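Local structure of aspartate carbamoyltransferase (Leishmania major, 7K46) at residues K282-H287 with R304-R309; G161-L166 with K191-A196; V237-R242 with M286-R291. The protein probably catalyses transfer of the carbamoyl group of carbamoyl phosphate to L-aspartate, giving carbamoyl aspartate and phosphate in pyrimidine biosynthesis. All coordinates share one frame; numbering follows the deposited sequence.

Contact 1 of 3, residues K282-H287 with R304-R309; sequences KMVVMH and RAAYFR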
ATOM      1  N   LYS A 282     -32.312   2.725  26.683  1.00 28.28           N
ATOM      2  CA  LYS A 282     -30.966   3.304  26.683  1.00 26.25           C
ATOM      3  C   LYS A 282     -29.958   2.194  26.983  1.00 29.22           C
ATOM      4  O   LYS A 282     -29.582   1.965  28.134  1.00 28.99           O
ATOM      5  CB  LYS A 282     -30.879   4.444  27.694  1.00 29.17           C
ATOM      6  CG  LYS A 282     -29.574   5.250  27.674  1.00 36.36           C
ATOM      7  CD  LYS A 282     -29.553   6.261  28.823  1.00 45.52           C
ATOM      8  CE  LYS A 282     -28.175   6.901  29.026  1.00 45.54           C
ATOM      9  NZ  LYS A 282     -27.724   7.670  27.846  1.00 44.10           N
ATOM     10  N   MET A 283     -29.522   1.499  25.933  1.00 25.74           N
ATOM     11  CA  MET A 283     -28.451   0.513  26.040  1.00 23.36           C
ATOM     12  C   MET A 283     -27.805   0.378  24.666  1.00 23.33           C
ATOM     13  O   MET A 283     -28.305   0.912  23.675  1.00 21.65           O
ATOM     14  CB  MET A 283     -28.975  -0.834  26.576  1.00 21.17           C
ATOM     15  CG  MET A 283     -30.066  -1.503  25.730  1.00 23.31           C
ATOM     16  SD  MET A 283     -29.417  -2.384  24.270  1.00 22.35           S
ATOM     17  CE  MET A 283     -28.656  -3.809  25.043  1.00 20.60           C
ATOM     18  N   VAL A 284     -26.672  -0.329  24.611  1.00 20.14           N
ATOM     19  CA  VAL A 284     -26.051  -0.627  23.325  1.00 17.66           C
ATOM     20  C   VAL A 284     -25.649  -2.092  23.250  1.00 23.56           C
ATOM     21  O   VAL A 284     -25.329  -2.735  24.259  1.00 18.29           O
ATOM     22  CB  VAL A 284     -24.823   0.263  23.022  1.00 22.39           C
ATOM     23  CG1 VAL A 284     -25.246   1.715  22.814  1.00 20.78           C
ATOM     24  CG2 VAL A 284     -23.769   0.133  24.120  1.00 21.09           C
ATOM     25  N   VAL A 285     -25.670  -2.607  22.023  1.00 18.11           N
ATOM     26  CA  VAL A 285     -25.085  -3.888  21.666  1.00 18.68           C
ATOM     27  C   VAL A 285     -23.751  -3.600  20.993  1.00 19.24           C
ATOM     28  O   VAL A 285     -23.675  -2.769  20.080  1.00 18.69           O
ATOM     29  CB  VAL A 285     -26.014  -4.682  20.732  1.00 20.96           C
ATOM     30  CG1 VAL A 285     -25.323  -5.938  20.228  1.00 18.79           C
ATOM     31  CG2 VAL A 285     -27.337  -5.023  21.446  1.00 18.12           C
ATOM     32  N   MET A 286     -22.703  -4.277  21.441  1.00 16.76           N
ATOM     33  CA  MET A 286     -21.373  -4.099  20.893  1.00 15.29           C
ATOM     34  C   MET A 286     -20.791  -5.460  20.526  1.00 16.38           C
ATOM     35  O   MET A 286     -21.251  -6.505  20.989  1.00 18.93           O
ATOM     36  CB  MET A 286     -20.458  -3.369  21.896  1.00 14.98           C
ATOM     37  CG  MET A 286     -20.921  -1.938  22.214  1.00 17.52           C
ATOM     38  SD  MET A 286     -20.018  -1.198  23.601  1.00 19.26           S
ATOM     39  CE  MET A 286     -18.308  -1.306  23.037  1.00 16.62           C
ATOM     40  N   HIS A 287     -19.761  -5.427  19.688  1.00 15.32           N
ATOM     41  CA  HIS A 287     -19.111  -6.631  19.189  1.00 17.35           C
ATOM     42  C   HIS A 287     -17.816  -6.164  18.542  1.00 17.31           C
ATOM     43  O   HIS A 287     -17.852  -5.259  17.702  1.00 16.31           O
ATOM     44  CB  HIS A 287     -20.010  -7.350  18.176  1.00 15.94           C
ATOM     45  CG  HIS A 287     -19.550  -8.725  17.799  1.00 16.24           C
ATOM     46  ND1 HIS A 287     -18.254  -9.007  17.424  1.00 17.02           N
ATOM     47  CD2 HIS A 287     -20.232  -9.894  17.707  1.00 17.60           C
ATOM     48  CE1 HIS A 287     -18.153 -10.291  17.124  1.00 19.42           C
ATOM     49  NE2 HIS A 287     -19.340 -10.851  17.289  1.00 19.72           N
ATOM     50  N   ARG A 304     -29.874   1.018  19.002  1.00 19.68           N
ATOM     51  CA  ARG A 304     -28.991   0.504  20.039  1.00 21.17           C
ATOM     52  C   ARG A 304     -27.877  -0.378  19.483  1.00 20.70           C
ATOM     53  O   ARG A 304     -26.993  -0.798  20.245  1.00 20.99           O
ATOM     54  CB  ARG A 304     -29.827  -0.268  21.063  1.00 22.62           C
ATOM     55  CG  ARG A 304     -30.878   0.599  21.724  1.00 24.24           C
ATOM     56  CD  ARG A 304     -31.964  -0.235  22.429  1.00 26.73           C
ATOM     57  NE  ARG A 304     -32.815  -0.986  21.508  1.00 25.70           N
ATOM     58  CZ  ARG A 304     -33.892  -1.667  21.881  1.00 30.90           C
ATOM     59  NH1 ARG A 304     -34.295  -1.686  23.139  1.00 25.97           N
ATOM     60  NH2 ARG A 304     -34.579  -2.349  20.967  1.00 27.22           N
ATOM     61  N   ALA A 305     -27.894  -0.675  18.186  1.00 20.53           N
ATOM     62  CA  ALA A 305     -26.846  -1.491  17.575  1.00 18.27           C
ATOM     63  C   ALA A 305     -25.634  -0.593  17.345  1.00 17.86           C
ATOM     64  O   ALA A 305     -25.600   0.195  16.399  1.00 19.81           O
ATOM     65  CB  ALA A 305     -27.341  -2.118  16.275  1.00 20.12           C
ATOM     66  N   ALA A 306     -24.639  -0.699  18.224  1.00 17.50           N
ATOM     67  CA  ALA A 306     -23.499   0.210  18.226  1.00 18.11           C
ATOM     68  C   ALA A 306     -22.236  -0.383  17.597  1.00 19.17           C
ATOM     69  O   ALA A 306     -21.210   0.306  17.543  1.00 19.17           O
ATOM     70  CB  ALA A 306     -23.206   0.658  19.665  1.00 17.51           C
ATOM     71  N   TYR A 307     -22.275  -1.631  17.125  1.00 17.74           N
ATOM     72  CA  TYR A 307     -21.042  -2.298  16.713  1.00 16.65           C
ATOM     73  C   TYR A 307     -20.469  -1.772  15.401  1.00 20.39           C
ATOM     74  O   TYR A 307     -19.302  -2.060  15.104  1.00 16.54           O
ATOM     75  CB  TYR A 307     -21.252  -3.820  16.613  1.00 17.97           C
ATOM     76  CG  TYR A 307     -22.627  -4.245  16.127  1.00 18.93           C
ATOM     77  CD1 TYR A 307     -23.691  -4.384  17.025  1.00 17.24           C
ATOM     78  CD2 TYR A 307     -22.862  -4.524  14.778  1.00 18.22           C
ATOM     79  CE1 TYR A 307     -24.957  -4.768  16.595  1.00 19.93           C
ATOM     80  CE2 TYR A 307     -24.133  -4.916  14.334  1.00 19.93           C
ATOM     81  CZ  TYR A 307     -25.172  -5.035  15.256  1.00 22.83           C
ATOM     82  OH  TYR A 307     -26.427  -5.419  14.841  1.00 20.44           O
ATOM     83  N   PHE A 308     -21.235  -1.014  14.614  1.00 16.47           N
ATOM     84  CA  PHE A 308     -20.611  -0.365  13.464  1.00 18.29           C
ATOM     85  C   PHE A 308     -19.997   0.979  13.857  1.00 18.45           C
ATOM     86  O   PHE A 308     -18.868   1.287  13.466  1.00 17.88           O
ATOM     87  CB  PHE A 308     -21.634  -0.185  12.331  1.00 20.23           C
ATOM     88  CG  PHE A 308     -22.285  -1.469  11.896  1.00 18.60           C
ATOM     89  CD1 PHE A 308     -21.512  -2.572  11.548  1.00 17.58           C
ATOM     90  CD2 PHE A 308     -23.671  -1.576  11.839  1.00 19.16           C
ATOM     91  CE1 PHE A 308     -22.106  -3.771  11.148  1.00 18.69           C
ATOM     92  CE2 PHE A 308     -24.269  -2.764  11.434  1.00 20.15           C
ATOM     93  CZ  PHE A 308     -23.488  -3.862  11.097  1.00 18.63           C
ATOM     94  N   ARG A 309     -20.727   1.788  14.630  1.00 17.18           N
ATOM     95  CA  ARG A 309     -20.153   3.025  15.158  1.00 16.79           C
ATOM     96  C   ARG A 309     -18.909   2.753  16.000  1.00 17.97           C
ATOM     97  O   ARG A 309     -17.977   3.570  16.026  1.00 17.91           O
ATOM     98  CB  ARG A 309     -21.199   3.771  15.987  1.00 18.04           C
ATOM     99  CG  ARG A 309     -22.399   4.282  15.167  1.00 19.45           C
ATOM    100  CD  ARG A 309     -23.314   5.210  15.992  1.00 23.62           C
ATOM    101  NE  ARG A 309     -23.955   4.545  17.124  1.00 21.36           N
ATOM    102  CZ  ARG A 309     -25.065   3.821  17.030  1.00 25.69           C
ATOM    103  NH1 ARG A 309     -25.655   3.606  15.864  1.00 19.85           N
ATOM    104  NH2 ARG A 309     -25.598   3.301  18.136  1.00 21.65           N
TER
HETATM  105  O   HOH W   1     -16.931  -3.090  16.338  1.00 16.22           O

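Contact 2 of 3, residues G161-L166 with K191-A196; sequences GIAIAL and KVYLIA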
ATOM      1  N   GLY A 161     -20.942   2.975  36.563  1.00 24.58           N
ATOM      2  CA  GLY A 161     -22.325   2.680  36.861  1.00 28.46           C
ATOM      3  C   GLY A 161     -22.989   1.619  36.003  1.00 25.83           C
ATOM      4  O   GLY A 161     -24.128   1.240  36.303  1.00 26.43           O
ATOM      5  N   ILE A 162     -22.324   1.103  34.962  1.00 25.23           N
ATOM      6  CA  ILE A 162     -23.020   0.254  33.996  1.00 23.43           C
ATOM      7  C   ILE A 162     -23.100  -1.184  34.493  1.00 25.34           C
ATOM      8  O   ILE A 162     -22.270  -1.660  35.277  1.00 21.49           O
ATOM      9  CB  ILE A 162     -22.355   0.292  32.604  1.00 23.94           C
ATOM     10  CG1 ILE A 162     -20.960  -0.344  32.639  1.00 24.96           C
ATOM     11  CG2 ILE A 162     -22.346   1.706  32.024  1.00 22.29           C
ATOM     12  CD1 ILE A 162     -20.340  -0.534  31.237  1.00 21.69           C
ATOM     13  N   ALA A 163     -24.109  -1.886  33.988  1.00 18.24           N
ATOM     14  CA  ALA A 163     -24.136  -3.341  33.955  1.00 21.59           C
ATOM     15  C   ALA A 163     -23.829  -3.789  32.533  1.00 23.35           C
ATOM     16  O   ALA A 163     -24.470  -3.328  31.582  1.00 21.76           O
ATOM     17  CB  ALA A 163     -25.497  -3.888  34.393  1.00 22.69           C
ATOM     18  N   ILE A 164     -22.867  -4.692  32.390  1.00 18.18           N
ATOM     19  CA  ILE A 164     -22.399  -5.137  31.082  1.00 20.16           C
ATOM     20  C   ILE A 164     -22.366  -6.656  31.071  1.00 20.53           C
ATOM     21  O   ILE A 164     -21.961  -7.281  32.055  1.00 20.27           O
ATOM     22  CB  ILE A 164     -21.010  -4.549  30.743  1.00 17.86           C
ATOM     23  CG1 ILE A 164     -20.483  -5.106  29.411  1.00 18.59           C
ATOM     24  CG2 ILE A 164     -20.015  -4.807  31.870  1.00 19.97           C
ATOM     25  CD1 ILE A 164     -19.245  -4.378  28.897  1.00 19.96           C
ATOM     26  N   ALA A 165     -22.811  -7.251  29.965  1.00 18.52           N
ATOM     27  CA  ALA A 165     -22.707  -8.689  29.759  1.00 17.63           C
ATOM     28  C   ALA A 165     -21.594  -8.958  28.760  1.00 18.97           C
ATOM     29  O   ALA A 165     -21.573  -8.362  27.678  1.00 19.50           O
ATOM     30  CB  ALA A 165     -24.025  -9.281  29.249  1.00 19.54           C
ATOM     31  N   LEU A 166     -20.646  -9.812  29.143  1.00 19.47           N
ATOM     32  CA  LEU A 166     -19.611 -10.303  28.239  1.00 16.83           C
ATOM     33  C   LEU A 166     -20.058 -11.690  27.800  1.00 20.68           C
ATOM     34  O   LEU A 166     -20.292 -12.563  28.641  1.00 18.93           O
ATOM     35  CB  LEU A 166     -18.237 -10.341  28.922  1.00 18.63           C
ATOM     36  CG  LEU A 166     -17.807  -9.039  29.604  1.00 17.88           C
ATOM     37  CD1 LEU A 166     -16.533  -9.224  30.418  1.00 18.63           C
ATOM     38  CD2 LEU A 166     -17.637  -7.876  28.598  1.00 18.14           C
ATOM     39  N   LYS A 191     -22.313  -4.010  37.604  1.00 22.48           N
ATOM     40  CA  LYS A 191     -22.445  -5.454  37.506  1.00 23.33           C
ATOM     41  C   LYS A 191     -21.848  -5.936  36.197  1.00 22.03           C
ATOM     42  O   LYS A 191     -21.979  -5.266  35.170  1.00 19.98           O
ATOM     43  CB  LYS A 191     -23.920  -5.862  37.602  1.00 22.58           C
ATOM     44  CG  LYS A 191     -24.172  -7.360  37.675  1.00 21.04           C
ATOM     45  CD  LYS A 191     -25.606  -7.603  38.136  1.00 25.85           C
ATOM     46  CE  LYS A 191     -25.832  -9.048  38.537  1.00 30.33           C
ATOM     47  NZ  LYS A 191     -27.272  -9.292  38.891  1.00 27.51           N
ATOM     48  N   VAL A 192     -21.200  -7.102  36.241  1.00 19.22           N
ATOM     49  CA  VAL A 192     -20.723  -7.788  35.039  1.00 21.87           C
ATOM     50  C   VAL A 192     -21.402  -9.149  34.978  1.00 22.61           C
ATOM     51  O   VAL A 192     -21.250  -9.970  35.895  1.00 20.66           O
ATOM     52  CB  VAL A 192     -19.193  -7.961  35.019  1.00 17.07           C
ATOM     53  CG1 VAL A 192     -18.764  -8.767  33.781  1.00 17.27           C
ATOM     54  CG2 VAL A 192     -18.469  -6.609  35.064  1.00 17.00           C
ATOM     55  N   TYR A 193     -22.142  -9.388  33.902  1.00 20.64           N
ATOM     56  CA  TYR A 193     -22.665 -10.715  33.598  1.00 21.60           C
ATOM     57  C   TYR A 193     -21.663 -11.430  32.703  1.00 19.56           C
ATOM     58  O   TYR A 193     -21.221 -10.866  31.698  1.00 20.36           O
ATOM     59  CB  TYR A 193     -24.024 -10.627  32.894  1.00 18.93           C
ATOM     60  CG  TYR A 193     -25.146 -10.086  33.748  1.00 19.26           C
ATOM     61  CD1 TYR A 193     -25.879 -10.932  34.579  1.00 24.01           C
ATOM     62  CD2 TYR A 193     -25.484  -8.736  33.725  1.00 21.42           C
ATOM     63  CE1 TYR A 193     -26.911 -10.453  35.372  1.00 22.71           C
ATOM     64  CE2 TYR A 193     -26.529  -8.242  34.518  1.00 20.93           C
ATOM     65  CZ  TYR A 193     -27.235  -9.110  35.340  1.00 24.97           C
ATOM     66  OH  TYR A 193     -28.269  -8.637  36.128  1.00 26.92           O
ATOM     67  N   LEU A 194     -21.308 -12.665  33.069  1.00 19.22           N
ATOM     68  CA  LEU A 194     -20.394 -13.504  32.288  1.00 18.79           C
ATOM     69  C   LEU A 194     -21.217 -14.638  31.682  1.00 20.43           C
ATOM     70  O   LEU A 194     -21.548 -15.606  32.373  1.00 19.84           O
ATOM     71  CB  LEU A 194     -19.268 -14.042  33.167  1.00 20.69           C
ATOM     72  CG  LEU A 194     -18.408 -12.987  33.873  1.00 21.72           C
ATOM     73  CD1 LEU A 194     -17.464 -13.651  34.882  1.00 22.73           C
ATOM     74  CD2 LEU A 194     -17.631 -12.179  32.843  1.00 17.13           C
ATOM     75  N   ILE A 195     -21.548 -14.515  30.393  1.00 20.41           N
ATOM     76  CA  ILE A 195     -22.474 -15.419  29.710  1.00 19.02           C
ATOM     77  C   ILE A 195     -21.661 -16.306  28.776  1.00 21.52           C
ATOM     78  O   ILE A 195     -21.124 -15.828  27.771  1.00 20.91           O
ATOM     79  CB  ILE A 195     -23.545 -14.655  28.917  1.00 20.03           C
ATOM     80  CG1 ILE A 195     -24.205 -13.557  29.769  1.00 16.70           C
ATOM     81  CG2 ILE A 195     -24.565 -15.633  28.325  1.00 21.02           C
ATOM     82  CD1 ILE A 195     -24.974 -14.084  30.979  1.00 19.79           C
ATOM     83  N   ALA A 196     -21.589 -17.598  29.081  1.00 22.30           N
ATOM     84  CA  ALA A 196     -20.766 -18.503  28.298  1.00 22.80           C
ATOM     85  C   ALA A 196     -21.368 -19.889  28.357  1.00 27.52           C
ATOM     86  O   ALA A 196     -21.926 -20.279  29.394  1.00 23.20           O
ATOM     87  CB  ALA A 196     -19.323 -18.538  28.816  1.00 19.34           C
TER

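Contact 3 of 3, residues V237-R242 with M286-R291; sequences VLYATR and MHPLPR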
ATOM      1  N   VAL A 237     -25.024  -2.628  28.530  1.00 20.80           N
ATOM      2  CA  VAL A 237     -24.195  -3.058  27.405  1.00 21.16           C
ATOM      3  C   VAL A 237     -24.311  -4.573  27.278  1.00 19.16           C
ATOM      4  O   VAL A 237     -24.104  -5.299  28.257  1.00 17.99           O
ATOM      5  CB  VAL A 237     -22.716  -2.656  27.591  1.00 17.58           C
ATOM      6  CG1 VAL A 237     -21.857  -3.167  26.410  1.00 18.34           C
ATOM      7  CG2 VAL A 237     -22.587  -1.143  27.740  1.00 21.33           C
ATOM      8  N   LEU A 238     -24.652  -5.045  26.078  1.00 16.61           N
ATOM      9  CA  LEU A 238     -24.480  -6.444  25.694  1.00 16.54           C
ATOM     10  C   LEU A 238     -23.277  -6.503  24.763  1.00 19.08           C
ATOM     11  O   LEU A 238     -23.347  -6.016  23.632  1.00 20.16           O
ATOM     12  CB  LEU A 238     -25.720  -6.989  24.992  1.00 20.26           C
ATOM     13  CG  LEU A 238     -27.020  -6.984  25.788  1.00 20.84           C
ATOM     14  CD1 LEU A 238     -28.164  -7.546  24.934  1.00 17.50           C
ATOM     15  CD2 LEU A 238     -26.828  -7.799  27.078  1.00 18.34           C
ATOM     16  N   TYR A 239     -22.182  -7.095  25.233  1.00 17.91           N
ATOM     17  CA  TYR A 239     -20.928  -7.153  24.477  1.00 17.22           C
ATOM     18  C   TYR A 239     -20.762  -8.591  23.996  1.00 19.40           C
ATOM     19  O   TYR A 239     -20.417  -9.482  24.776  1.00 18.54           O
ATOM     20  CB  TYR A 239     -19.750  -6.678  25.332  1.00 16.63           C
ATOM     21  CG  TYR A 239     -18.418  -6.523  24.598  1.00 18.04           C
ATOM     22  CD1 TYR A 239     -17.600  -7.622  24.358  1.00 17.06           C
ATOM     23  CD2 TYR A 239     -17.975  -5.276  24.180  1.00 16.36           C
ATOM     24  CE1 TYR A 239     -16.382  -7.489  23.700  1.00 18.29           C
ATOM     25  CE2 TYR A 239     -16.755  -5.130  23.508  1.00 17.48           C
ATOM     26  CZ  TYR A 239     -15.966  -6.236  23.279  1.00 18.16           C
ATOM     27  OH  TYR A 239     -14.766  -6.094  22.637  1.00 19.44           O
ATOM     28  N   ALA A 240     -21.019  -8.813  22.711  1.00 20.28           N
ATOM     29  CA  ALA A 240     -20.990 -10.140  22.116  1.00 16.93           C
ATOM     30  C   ALA A 240     -19.650 -10.412  21.438  1.00 23.23           C
ATOM     31  O   ALA A 240     -18.974  -9.499  20.953  1.00 19.31           O
ATOM     32  CB  ALA A 240     -22.123 -10.296  21.099  1.00 21.53           C
ATOM     33  N   THR A 241     -19.274 -11.689  21.396  1.00 22.17           N
ATOM     34  CA  THR A 241     -18.062 -12.112  20.709  1.00 19.57           C
ATOM     35  C   THR A 241     -18.355 -13.395  19.941  1.00 22.52           C
ATOM     36  O   THR A 241     -19.346 -14.088  20.192  1.00 23.17           O
ATOM     37  CB  THR A 241     -16.881 -12.348  21.676  1.00 25.22           C
ATOM     38  OG1 THR A 241     -17.227 -13.380  22.608  1.00 23.22           O
ATOM     39  CG2 THR A 241     -16.522 -11.069  22.436  1.00 24.09           C
ATOM     40  N   ARG A 242     -17.449 -13.711  19.025  1.00 26.12           N
ATOM     41  CA  ARG A 242     -17.596 -14.834  18.109  1.00 30.32           C
ATOM     42  C   ARG A 242     -17.158 -16.141  18.768  1.00 35.18           C
ATOM     43  O   ARG A 242     -16.064 -16.216  19.338  1.00 34.73           O
ATOM     44  CB  ARG A 242     -16.747 -14.564  16.864  1.00 29.47           C
ATOM     45  CG  ARG A 242     -17.194 -15.278  15.618  1.00 39.75           C
ATOM     46  CD  ARG A 242     -16.180 -15.087  14.502  1.00 42.10           C
ATOM     47  NE  ARG A 242     -15.085 -16.036  14.622  1.00 55.38           N
ATOM     48  CZ  ARG A 242     -14.487 -16.615  13.591  1.00 64.12           C
ATOM     49  NH1 ARG A 242     -14.841 -16.342  12.344  1.00 64.81           N
ATOM     50  NH2 ARG A 242     -13.522 -17.503  13.815  1.00 72.28           N
ATOM     51  N   MET A 286     -22.703  -4.277  21.441  1.00 16.76           N
ATOM     52  CA  MET A 286     -21.373  -4.099  20.893  1.00 15.29           C
ATOM     53  C   MET A 286     -20.791  -5.460  20.526  1.00 16.38           C
ATOM     54  O   MET A 286     -21.251  -6.505  20.989  1.00 18.93           O
ATOM     55  CB  MET A 286     -20.458  -3.369  21.896  1.00 14.98           C
ATOM     56  CG  MET A 286     -20.921  -1.938  22.214  1.00 17.52           C
ATOM     57  SD  MET A 286     -20.018  -1.198  23.601  1.00 19.26           S
ATOM     58  CE  MET A 286     -18.308  -1.306  23.037  1.00 16.62           C
ATOM     59  N   HIS A 287     -19.761  -5.427  19.688  1.00 15.32           N
ATOM     60  CA  HIS A 287     -19.111  -6.631  19.189  1.00 17.35           C
ATOM     61  C   HIS A 287     -17.816  -6.164  18.542  1.00 17.31           C
ATOM     62  O   HIS A 287     -17.852  -5.259  17.702  1.00 16.31           O
ATOM     63  CB  HIS A 287     -20.010  -7.350  18.176  1.00 15.94           C
ATOM     64  CG  HIS A 287     -19.550  -8.725  17.799  1.00 16.24           C
ATOM     65  ND1 HIS A 287     -18.254  -9.007  17.424  1.00 17.02           N
ATOM     66  CD2 HIS A 287     -20.232  -9.894  17.707  1.00 17.60           C
ATOM     67  CE1 HIS A 287     -18.153 -10.291  17.124  1.00 19.42           C
ATOM     68  NE2 HIS A 287     -19.340 -10.851  17.289  1.00 19.72           N
ATOM     69  N   PRO A 288     -16.662  -6.722  18.920  1.00 17.14           N
ATOM     70  CA  PRO A 288     -15.398  -6.241  18.337  1.00 16.72           C
ATOM     71  C   PRO A 288     -15.266  -6.529  16.849  1.00 20.33           C
ATOM     72  O   PRO A 288     -14.498  -5.826  16.169  1.00 18.96           O
ATOM     73  CB  PRO A 288     -14.326  -6.983  19.155  1.00 16.85           C
ATOM     74  CG  PRO A 288     -15.034  -8.245  19.643  1.00 19.57           C
ATOM     75  CD  PRO A 288     -16.457  -7.799  19.907  1.00 18.35           C
ATOM     76  N   LEU A 289     -15.990  -7.541  16.334  1.00 16.88           N
ATOM     77  CA  LEU A 289     -16.078  -7.984  14.943  1.00 16.03           C
ATOM     78  C   LEU A 289     -14.793  -8.705  14.530  1.00 19.35           C
ATOM     79  O   LEU A 289     -13.729  -8.442  15.097  1.00 20.76           O
ATOM     80  CB  LEU A 289     -16.383  -6.802  14.009  1.00 15.16           C
ATOM     81  CG  LEU A 289     -17.759  -6.165  14.238  1.00 20.60           C
ATOM     82  CD1 LEU A 289     -18.007  -4.997  13.290  1.00 14.48           C
ATOM     83  CD2 LEU A 289     -18.879  -7.207  14.091  1.00 17.44           C
ATOM     84  N   PRO A 290     -14.845  -9.640  13.562  1.00 19.95           N
ATOM     85  CA  PRO A 290     -16.015 -10.051  12.776  1.00 19.49           C
ATOM     86  C   PRO A 290     -17.019 -10.890  13.554  1.00 21.87           C
ATOM     87  O   PRO A 290     -16.667 -11.524  14.549  1.00 19.47           O
ATOM     88  CB  PRO A 290     -15.394 -10.883  11.643  1.00 24.11           C
ATOM     89  CG  PRO A 290     -14.164 -11.452  12.257  1.00 20.76           C
ATOM     90  CD  PRO A 290     -13.636 -10.385  13.163  1.00 19.35           C
ATOM     91  N   ARG A 291     -18.261 -10.884  13.087  1.00 19.53           N
ATOM     92  CA  ARG A 291     -19.327 -11.723  13.612  1.00 18.56           C
ATOM     93  C   ARG A 291     -19.674 -12.811  12.605  1.00 25.04           C
ATOM     94  O   ARG A 291     -19.438 -12.671  11.401  1.00 23.07           O
ATOM     95  CB  ARG A 291     -20.583 -10.891  13.896  1.00 22.76           C
ATOM     96  CG  ARG A 291     -21.134 -10.231  12.629  1.00 21.95           C
ATOM     97  CD  ARG A 291     -22.559  -9.723  12.792  1.00 18.70           C
ATOM     98  NE  ARG A 291     -22.931  -8.882  11.658  1.00 19.88           N
ATOM     99  CZ  ARG A 291     -24.076  -8.218  11.557  1.00 23.03           C
ATOM    100  NH1 ARG A 291     -25.027  -8.335  12.472  1.00 18.39           N
ATOM    101  NH2 ARG A 291     -24.261  -7.401  10.525  1.00 19.25           N
TER

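Contact 1 of 3, residues K282-H287 with R304-R309
Arg304 meets strand 284-286 with both its backbone and the aliphatic part of its side chain. Its carbonyl O accepts the N-H of Val285 at 2.9 Å along a nearly straight bond (167° at the hydrogen), and the CA of Val284 makes a CA-H...O contact with that same O at 3.2 Å. CG of Arg304 stands anti to its own carbonyl carbon (chi1 -60°), and from there it reaches the carbonyl O of Met283 at 3.2 Å. One bond further out, Arg304 CD lies 3.8 Å from SD of Met283, whose chain is bent at chi2 and chi3. The guanidinium is engaged outside the contact, in a salt bridge with Asp302 and a hydrogen bond to the carbonyl of Lys280.

Ala305 forms a single bridge with Val285 while its methyl group points away from the strand. Ala306 closes the backbone pair: its N donates to Val285 O at 2.9 Å, a more bent bond (148°) lying in the carbonyl plane. Its CB faces the strand and packs 3.7 Å from CB of Val284. Tyr307 then lays its ring alongside Val285, with CE1 3.8 Å from CG1 of Val285. The carbonyl O of Val285 lies at the ring edge, 3.5 Å from Tyr307 CD1, and the hydroxyl of Tyr307 is hydrogen-bonded to Asp300. On the backbone side of Tyr307, away from the ring, one water donates to both His287 O and Tyr307 O.

Val285 thus has both its N-H and its C=O paired by the loop that leads into helix 309-326. The outermost strand of the sheet within this chain thereby gains a short, irregular backbone partner. Burial of Val284, Val285 and Ala306 probably shields the two direct bonds from solvent, whereas water joins the other carbonyl pair.

Contact 2 of 3, residues G161-L166 with K191-A196
Ile162 starts the pairing with strand 191-195 through a weak bond, its O accepting the N of Lys191 at 3.3 Å. Ala163 and Lys191 stand side by side on one face of the sheet, and CA of Ala163 makes a CA-H...O contact with Lys191 O. Ile164 follows as a two-way link: its N donates to Lys191 O at 3.0 Å, and its O receives the N of Tyr193 at 2.8 Å. On the opposite face its CG2 lies 4.0 Å from CG2 of Val192, the two side chains pointing the same way. On the Ala163 face, Ala165 sets CB 3.9 Å from CB of Tyr193, whose hydroxyl is hydrogen-bonded to Asp234. Leu166 repeats the pattern, with N to Tyr193 O at 2.8 Å and O from Ile195 N at 2.9 Å; CG anti to the carbonyl carbon (chi1 -52°) carries CD1 to within 4.0 Å of Leu194 CD2.

The strands run 17° apart in the same direction, as the first two strands of a Rossmann-like beta-alpha-beta unit. Helix 174-186 forms the crossover and packs on the Ile164, Leu166 and Val192 face, while strands 237-240 and 220-224 flank the pair.

Contact 3 of 3, residues V237-R242 with M286-R291
The His-Pro-Leu-Pro motif of the aspartate carbamoyltransferases begins where strand 284-286 leaves its parallel neighbour 237-240. Before that the pairing is regular: Met286 N donates to Leu238 O at 2.9 Å (170° at the hydrogen), and Met286 O accepts Ala240 N at 2.9 Å. Met286 SD lies 3.9 Å from Val237 CG1, and its CB is as far from Tyr239 CD2. With CG anti to its backbone N (chi1 -172°), Tyr239 reaches past Met286 to Pro288, its CZ 3.7 Å from CD; its hydroxyl is held by Asp148.

Ala240 O sits over one face of the His287 imidazole, 3.3 Å from CG, and CA of Thr241 makes a CH-pi contact with that ring. ND1 accepts Leu289 N within the loop, and NE2 is bonded to Glu294. A cis peptide precedes Pro290, whose O lies 3.6 Å from Arg242 CD.

Both ring nitrogens being bonded, the imidazole's rotation is fixed. Buried Ala240 O has no hydrogen-bond partner in the model; a CA-H...O contact from His287 CA (3.4 Å, 152°) and Pro288 CD at 3.2 Å probably compensate it only in part. In relatives, backbone carbonyls of this loop contact the substrate's carbamoyl group; the cis turn is consistent with that role.

From the N terminus, contact 2 comes first, closing the loop between strands 163-167 and 191-195 around helix 174-186. Contact 3 then joins 237-242 to 286-291 across a long excursion that includes helices 262-269 and 273-276. Contact 1 closes the last loop, which holds no helix or strand. Contacts 2 and 3 are in series, whereas 3 and 1 overlap, sharing Met286 and His287, so neither nests wholly within the other. All three reach one parallel sheet, contact 1 by joining its edge strand within the chain to the loop before helix 309-326; strand 237-240 bonds to 163-167 through Tyr239 N and Ala165 O (2.8 Å), and to 284-286 through Leu238 N and Val284 O (3.0 Å).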